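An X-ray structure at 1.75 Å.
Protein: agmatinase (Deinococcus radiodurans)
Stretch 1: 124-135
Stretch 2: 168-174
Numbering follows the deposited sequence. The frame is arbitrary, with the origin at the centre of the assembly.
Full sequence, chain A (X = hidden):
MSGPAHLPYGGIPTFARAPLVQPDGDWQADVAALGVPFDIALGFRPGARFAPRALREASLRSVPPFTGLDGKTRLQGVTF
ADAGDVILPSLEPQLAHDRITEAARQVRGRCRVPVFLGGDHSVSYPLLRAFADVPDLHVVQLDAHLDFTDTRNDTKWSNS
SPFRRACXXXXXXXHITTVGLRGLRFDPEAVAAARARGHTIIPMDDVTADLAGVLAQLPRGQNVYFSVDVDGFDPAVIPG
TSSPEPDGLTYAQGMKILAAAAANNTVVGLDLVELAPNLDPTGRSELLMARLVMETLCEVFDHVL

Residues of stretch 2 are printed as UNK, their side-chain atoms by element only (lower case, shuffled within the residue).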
ATOM      1  N   SER A 124     -17.437  17.112 -17.092  1.00 11.28           N
ATOM      2  CA  SER A 124     -17.711  18.550 -17.153  1.00 11.73           C
ATOM      3  C   SER A 124     -18.587  18.904 -18.352  1.00 11.06           C
ATOM      4  O   SER A 124     -19.347  19.868 -18.303  1.00 11.64           O
ATOM      5  CB  SER A 124     -16.413  19.356 -17.234  1.00 12.95           C
ATOM      6  OG  SER A 124     -15.626  19.183 -16.071  1.00 14.13           O
ATOM      7  N   TYR A 125     -18.484  18.127 -19.425  1.00 10.09           N
ATOM      8  CA  TYR A 125     -19.292  18.398 -20.609  1.00 12.05           C
ATOM      9  C   TYR A 125     -20.788  18.234 -20.319  1.00 11.92           C
ATOM     10  O   TYR A 125     -21.548  19.195 -20.442  1.00 11.87           O
ATOM     11  CB  TYR A 125     -18.847  17.506 -21.778  1.00 13.35           C
ATOM     12  CG  TYR A 125     -19.852  17.416 -22.911  1.00 13.13           C
ATOM     13  CD1 TYR A 125     -20.496  18.557 -23.392  1.00 16.87           C
ATOM     14  CD2 TYR A 125     -20.161  16.186 -23.497  1.00 17.14           C
ATOM     15  CE1 TYR A 125     -21.432  18.478 -24.431  1.00 15.91           C
ATOM     16  CE2 TYR A 125     -21.096  16.093 -24.540  1.00 14.94           C
ATOM     17  CZ  TYR A 125     -21.726  17.242 -24.997  1.00 18.79           C
ATOM     18  OH  TYR A 125     -22.662  17.161 -26.007  1.00 18.09           O
ATOM     19  N   PRO A 126     -21.235  17.027 -19.921  1.00 12.33           N
ATOM     20  CA  PRO A 126     -22.667  16.874 -19.646  1.00 12.78           C
ATOM     21  C   PRO A 126     -23.169  17.738 -18.492  1.00 13.70           C
ATOM     22  O   PRO A 126     -24.333  18.138 -18.467  1.00 13.56           O
ATOM     23  CB  PRO A 126     -22.823  15.372 -19.394  1.00 13.86           C
ATOM     24  CG  PRO A 126     -21.466  14.945 -18.923  1.00 12.79           C
ATOM     25  CD  PRO A 126     -20.537  15.731 -19.819  1.00 12.71           C
ATOM     26  N   LEU A 127     -22.288  18.028 -17.537  1.00 13.37           N
ATOM     27  CA  LEU A 127     -22.644  18.882 -16.407  1.00 14.29           C
ATOM     28  C   LEU A 127     -22.965  20.276 -16.952  1.00 14.25           C
ATOM     29  O   LEU A 127     -24.003  20.866 -16.635  1.00 15.05           O
ATOM     30  CB  LEU A 127     -21.461  18.981 -15.435  1.00 12.64           C
ATOM     31  CG  LEU A 127     -21.481  18.328 -14.053  1.00 18.36           C
ATOM     32  CD1 LEU A 127     -22.505  17.227 -13.968  1.00 14.56           C
ATOM     33  CD2 LEU A 127     -20.074  17.818 -13.741  1.00 11.12           C
ATOM     34  N   LEU A 128     -22.068  20.801 -17.780  1.00 13.20           N
ATOM     35  CA  LEU A 128     -22.257  22.131 -18.346  1.00 13.30           C
ATOM     36  C   LEU A 128     -23.507  22.258 -19.207  1.00 14.11           C
ATOM     37  O   LEU A 128     -24.101  23.334 -19.268  1.00 14.45           O
ATOM     38  CB  LEU A 128     -21.016  22.552 -19.138  1.00 11.34           C
ATOM     39  CG  LEU A 128     -19.864  23.040 -18.251  1.00 10.57           C
ATOM     40  CD1 LEU A 128     -18.573  23.174 -19.052  1.00 13.48           C
ATOM     41  CD2 LEU A 128     -20.265  24.391 -17.635  1.00 13.10           C
ATOM     42  N   ARG A 129     -23.925  21.173 -19.856  1.00 14.45           N
ATOM     43  CA  ARG A 129     -25.122  21.249 -20.688  1.00 14.50           C
ATOM     44  C   ARG A 129     -26.336  21.677 -19.869  1.00 16.02           C
ATOM     45  O   ARG A 129     -27.325  22.167 -20.419  1.00 16.73           O
ATOM     46  CB  ARG A 129     -25.415  19.904 -21.363  1.00 15.11           C
ATOM     47  CG  ARG A 129     -24.393  19.487 -22.407  1.00 14.10           C
ATOM     48  CD  ARG A 129     -24.928  18.376 -23.323  1.00 15.31           C
ATOM     49  NE  ARG A 129     -25.312  17.170 -22.595  1.00 17.12           N
ATOM     50  CZ  ARG A 129     -25.620  16.015 -23.181  1.00 18.10           C
ATOM     51  NH1 ARG A 129     -25.589  15.912 -24.506  1.00 18.51           N
ATOM     52  NH2 ARG A 129     -25.961  14.963 -22.451  1.00 17.15           N
ATOM     53  N   ALA A 130     -26.260  21.502 -18.554  1.00 16.15           N
ATOM     54  CA  ALA A 130     -27.369  21.874 -17.686  1.00 15.60           C
ATOM     55  C   ALA A 130     -27.429  23.376 -17.415  1.00 17.18           C
ATOM     56  O   ALA A 130     -28.336  23.846 -16.729  1.00 18.06           O
ATOM     57  CB  ALA A 130     -27.277  21.115 -16.373  1.00 15.14           C
ATOM     58  N   PHE A 131     -26.467  24.122 -17.950  1.00 16.63           N
ATOM     59  CA  PHE A 131     -26.411  25.570 -17.750  1.00 17.26           C
ATOM     60  C   PHE A 131     -26.647  26.321 -19.062  1.00 18.18           C
ATOM     61  O   PHE A 131     -26.139  27.421 -19.265  1.00 18.71           O
ATOM     62  CB  PHE A 131     -25.049  25.971 -17.170  1.00 15.54           C
ATOM     63  CG  PHE A 131     -24.777  25.396 -15.807  1.00 15.95           C
ATOM     64  CD1 PHE A 131     -24.526  24.033 -15.644  1.00 14.86           C
ATOM     65  CD2 PHE A 131     -24.785  26.216 -14.682  1.00 15.95           C
ATOM     66  CE1 PHE A 131     -24.286  23.495 -14.374  1.00 13.08           C
ATOM     67  CE2 PHE A 131     -24.547  25.693 -13.408  1.00 12.59           C
ATOM     68  CZ  PHE A 131     -24.298  24.332 -13.252  1.00 13.30           C
ATOM     69  N   ALA A 132     -27.428  25.722 -19.950  1.00 18.97           N
ATOM     70  CA  ALA A 132     -27.710  26.341 -21.239  1.00 21.03           C
ATOM     71  C   ALA A 132     -28.419  27.690 -21.113  1.00 20.38           C
ATOM     72  O   ALA A 132     -28.271  28.553 -21.977  1.00 22.65           O
ATOM     73  CB  ALA A 132     -28.545  25.392 -22.095  1.00 20.18           C
ATOM     74  N   ASP A 133     -29.175  27.875 -20.036  1.00 22.71           N
ATOM     75  CA  ASP A 133     -29.916  29.118 -19.842  1.00 24.29           C
ATOM     76  C   ASP A 133     -29.157  30.227 -19.124  1.00 24.36           C
ATOM     77  O   ASP A 133     -29.737  31.259 -18.790  1.00 24.24           O
ATOM     78  CB  ASP A 133     -31.233  28.837 -19.106  1.00 26.70           C
ATOM     79  CG  ASP A 133     -31.020  28.332 -17.691  1.00 28.84           C
ATOM     80  OD1 ASP A 133     -32.010  27.905 -17.060  1.00 29.80           O
ATOM     81  OD2 ASP A 133     -29.870  28.368 -17.205  1.00 29.40           O
ATOM     82  N   VAL A 134     -27.866  30.020 -18.880  1.00 24.40           N
ATOM     83  CA  VAL A 134     -27.058  31.037 -18.209  1.00 22.69           C
ATOM     84  C   VAL A 134     -26.423  31.964 -19.243  1.00 23.60           C
ATOM     85  O   VAL A 134     -25.569  31.552 -20.030  1.00 24.05           O
ATOM     86  CB  VAL A 134     -25.945  30.393 -17.347  1.00 21.64           C
ATOM     87  CG1 VAL A 134     -25.096  31.477 -16.699  1.00 21.88           C
ATOM     88  CG2 VAL A 134     -26.565  29.499 -16.287  1.00 18.06           C
ATOM     89  N   PRO A 135     -26.830  33.244 -19.248  1.00 24.74           N
ATOM     90  CA  PRO A 135     -26.284  34.212 -20.206  1.00 25.24           C
ATOM     91  C   PRO A 135     -24.788  34.472 -20.060  1.00 24.51           C
ATOM     92  O   PRO A 135     -24.283  34.651 -18.950  1.00 26.37           O
ATOM     93  CB  PRO A 135     -27.125  35.463 -19.943  1.00 25.97           C
ATOM     94  CG  PRO A 135     -27.431  35.356 -18.487  1.00 25.73           C
ATOM     95  CD  PRO A 135     -27.785  33.893 -18.332  1.00 25.23           C
ATOM     96  N   UNK A 168     -19.248  23.684 -28.200  1.00 23.69           N
ATOM     97  CA  UNK A 168     -20.034  23.436 -29.397  1.00 24.88           C
ATOM     98  C   UNK A 168     -21.495  23.133 -29.069  1.00 23.90           C
ATOM     99  O   UNK A 168     -22.373  23.301 -29.912  1.00 25.88           O
ATOM    100  o   UNK A 168     -17.372  20.316 -31.135  1.00 28.04           O
ATOM    101  o   UNK A 168     -18.904  18.928 -30.405  1.00 26.63           O
ATOM    102  c   UNK A 168     -18.352  20.045 -30.408  1.00 27.08           C
ATOM    103  c   UNK A 168     -18.908  21.122 -29.486  1.00 28.10           C
ATOM    104  c   UNK A 168     -19.406  22.319 -30.244  1.00 26.47           C
ATOM    105  N   UNK A 169     -21.765  22.721 -27.835  1.00 22.80           N
ATOM    106  CA  UNK A 169     -23.133  22.419 -27.434  1.00 22.46           C
ATOM    107  C   UNK A 169     -23.820  23.603 -26.749  1.00 22.69           C
ATOM    108  O   UNK A 169     -25.047  23.641 -26.651  1.00 23.60           O
ATOM    109  c   UNK A 169     -23.150  21.210 -26.510  1.00 23.86           C
ATOM    110  N   UNK A 170     -23.033  24.574 -26.294  1.00 18.69           N
ATOM    111  CA  UNK A 170     -23.582  25.727 -25.584  1.00 19.04           C
ATOM    112  C   UNK A 170     -23.120  27.063 -26.140  1.00 17.66           C
ATOM    113  O   UNK A 170     -22.080  27.590 -25.738  1.00 17.31           O
ATOM    114  c   UNK A 170     -22.853  24.094 -22.155  1.00 20.47           C
ATOM    115  c   UNK A 170     -23.202  25.639 -24.104  1.00 19.28           C
ATOM    116  c   UNK A 170     -23.675  24.358 -23.413  1.00 20.61           C
ATOM    117  c   UNK A 170     -25.153  24.489 -23.089  1.00 21.83           C
ATOM    118  N   UNK A 171     -23.891  27.644 -27.070  1.00 17.88           N
ATOM    119  CA  UNK A 171     -23.465  28.931 -27.617  1.00 18.05           C
ATOM    120  C   UNK A 171     -23.331  30.015 -26.547  1.00 16.99           C
ATOM    121  O   UNK A 171     -22.638  31.009 -26.755  1.00 18.79           O
ATOM    122  c   UNK A 171     -25.211  27.250 -27.592  1.00 19.42           C
ATOM    123  c   UNK A 171     -24.550  29.245 -28.653  1.00 17.73           C
ATOM    124  c   UNK A 171     -25.768  28.572 -28.080  1.00 19.00           C
ATOM    125  N   UNK A 172     -23.979  29.811 -25.403  1.00 17.37           N
ATOM    126  CA  UNK A 172     -23.920  30.780 -24.306  1.00 19.42           C
ATOM    127  C   UNK A 172     -22.610  30.708 -23.514  1.00 19.85           C
ATOM    128  O   UNK A 172     -22.283  31.634 -22.767  1.00 18.48           O
ATOM    129  c   UNK A 172     -25.169  29.217 -22.737  1.00 20.87           C
ATOM    130  o   UNK A 172     -25.120  28.207 -23.439  1.00 21.73           O
ATOM    131  c   UNK A 172     -25.116  30.598 -23.360  1.00 18.92           C
ATOM    132  n   UNK A 172     -25.282  29.164 -21.412  1.00 19.84           N
ATOM    133  N   UNK A 173     -21.863  29.614 -23.677  1.00 18.53           N
ATOM    134  CA  UNK A 173     -20.575  29.458 -22.991  1.00 18.30           C
ATOM    135  C   UNK A 173     -19.611  30.294 -23.824  1.00 18.21           C
ATOM    136  O   UNK A 173     -18.990  29.800 -24.773  1.00 17.63           O
ATOM    137  c   UNK A 173     -17.923  28.408 -21.900  1.00 21.05           C
ATOM    138  c   UNK A 173     -18.830  26.084 -22.068  1.00 16.95           C
ATOM    139  c   UNK A 173     -19.178  27.557 -21.877  1.00 20.20           C
ATOM    140  c   UNK A 173     -20.141  27.989 -22.987  1.00 18.96           C
ATOM    141  N   UNK A 174     -19.482  31.566 -23.457  1.00 16.20           N
ATOM    142  CA  UNK A 174     -18.670  32.495 -24.222  1.00 16.57           C
ATOM    143  C   UNK A 174     -17.202  32.661 -23.898  1.00 16.14           C
ATOM    144  O   UNK A 174     -16.458  33.216 -24.706  1.00 17.29           O
ATOM    145  c   UNK A 174     -19.341  34.429 -22.765  1.00 17.18           C
ATOM    146  c   UNK A 174     -20.707  33.855 -24.774  1.00 16.40           C
ATOM    147  c   UNK A 174     -19.302  33.905 -24.195  1.00 17.93           C
TER
HETATM  148  O   HOH W   1     -20.905  18.720 -28.166  1.00 17.90           O

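Position 168, in a helix, carries five side-chain atoms: three carbons in a row, the third bearing two oxygens. None touches stretch 1, but one oxygen lies 3.0 Å from the oxygen of water 1, which lies 3.2 Å from Tyr 125 OH. An unbranched chain of this length ending in a carboxylate is Glu 168. The water donates to its OE2.

Position 169 has a single carbon, CB, pointing toward stretch 1 and lying 3.8 Å from Tyr 125 CE1, at the edge of the ring and near its plane. One carbon means Ala 169.

Position 170, the first residue to leave helical geometry, has four carbons, forked at the second. One tip lies 3.2 Å from Leu 128 O and 3.9 Å from Leu 128 CB; the other lies 3.6 Å from Ala 132 CB. Forking at the second carbon rather than the first gives Leu 170. CD1 is the tip nearest Leu 128 and CD2 the tip nearest Ala 132, so the fork touches both residues.

At position 171 three carbons close a ring onto the backbone N, and none reaches stretch 1. This is Pro 171, the second residue of a type I turn that runs from 170 to 173.

Position 172 has two carbons, the second carrying one oxygen and one nitrogen. The nitrogen lies 2.9 Å from Phe 131 O and 2.8 Å from Val 134 O. A short amide is Asn 172, and with two hydrogens its ND2 can donate to both carbonyls, the bond to Val 134 being nearly straight at 173°. Ala 132 O is also close to ND2, at 3.1 Å, but the angle is too poor for a hydrogen bond.

Position 173 again has four carbons forked at the second, one tip 4.2 Å from Leu 128 CD1: Leu 173. Its N closes the turn by bonding to Leu 170 O at 2.9 Å.

Position 174 has one carbon carrying two more, a fork at CB, and no contact with stretch 1. It is Val 174.

The contact pairs two turns. Phe 131 to Val 134 forms a type I turn whose first and last carbonyls both accept from Asn 172. Beside this polar clasp, Leu 170 packs against Leu 128 and Ala 132, while Leu 173 and Ala 169 extend the apolar surface. The rule is economical: one amide reads a turn's backbone.

Stretch 2 (168-174) EALPNLV
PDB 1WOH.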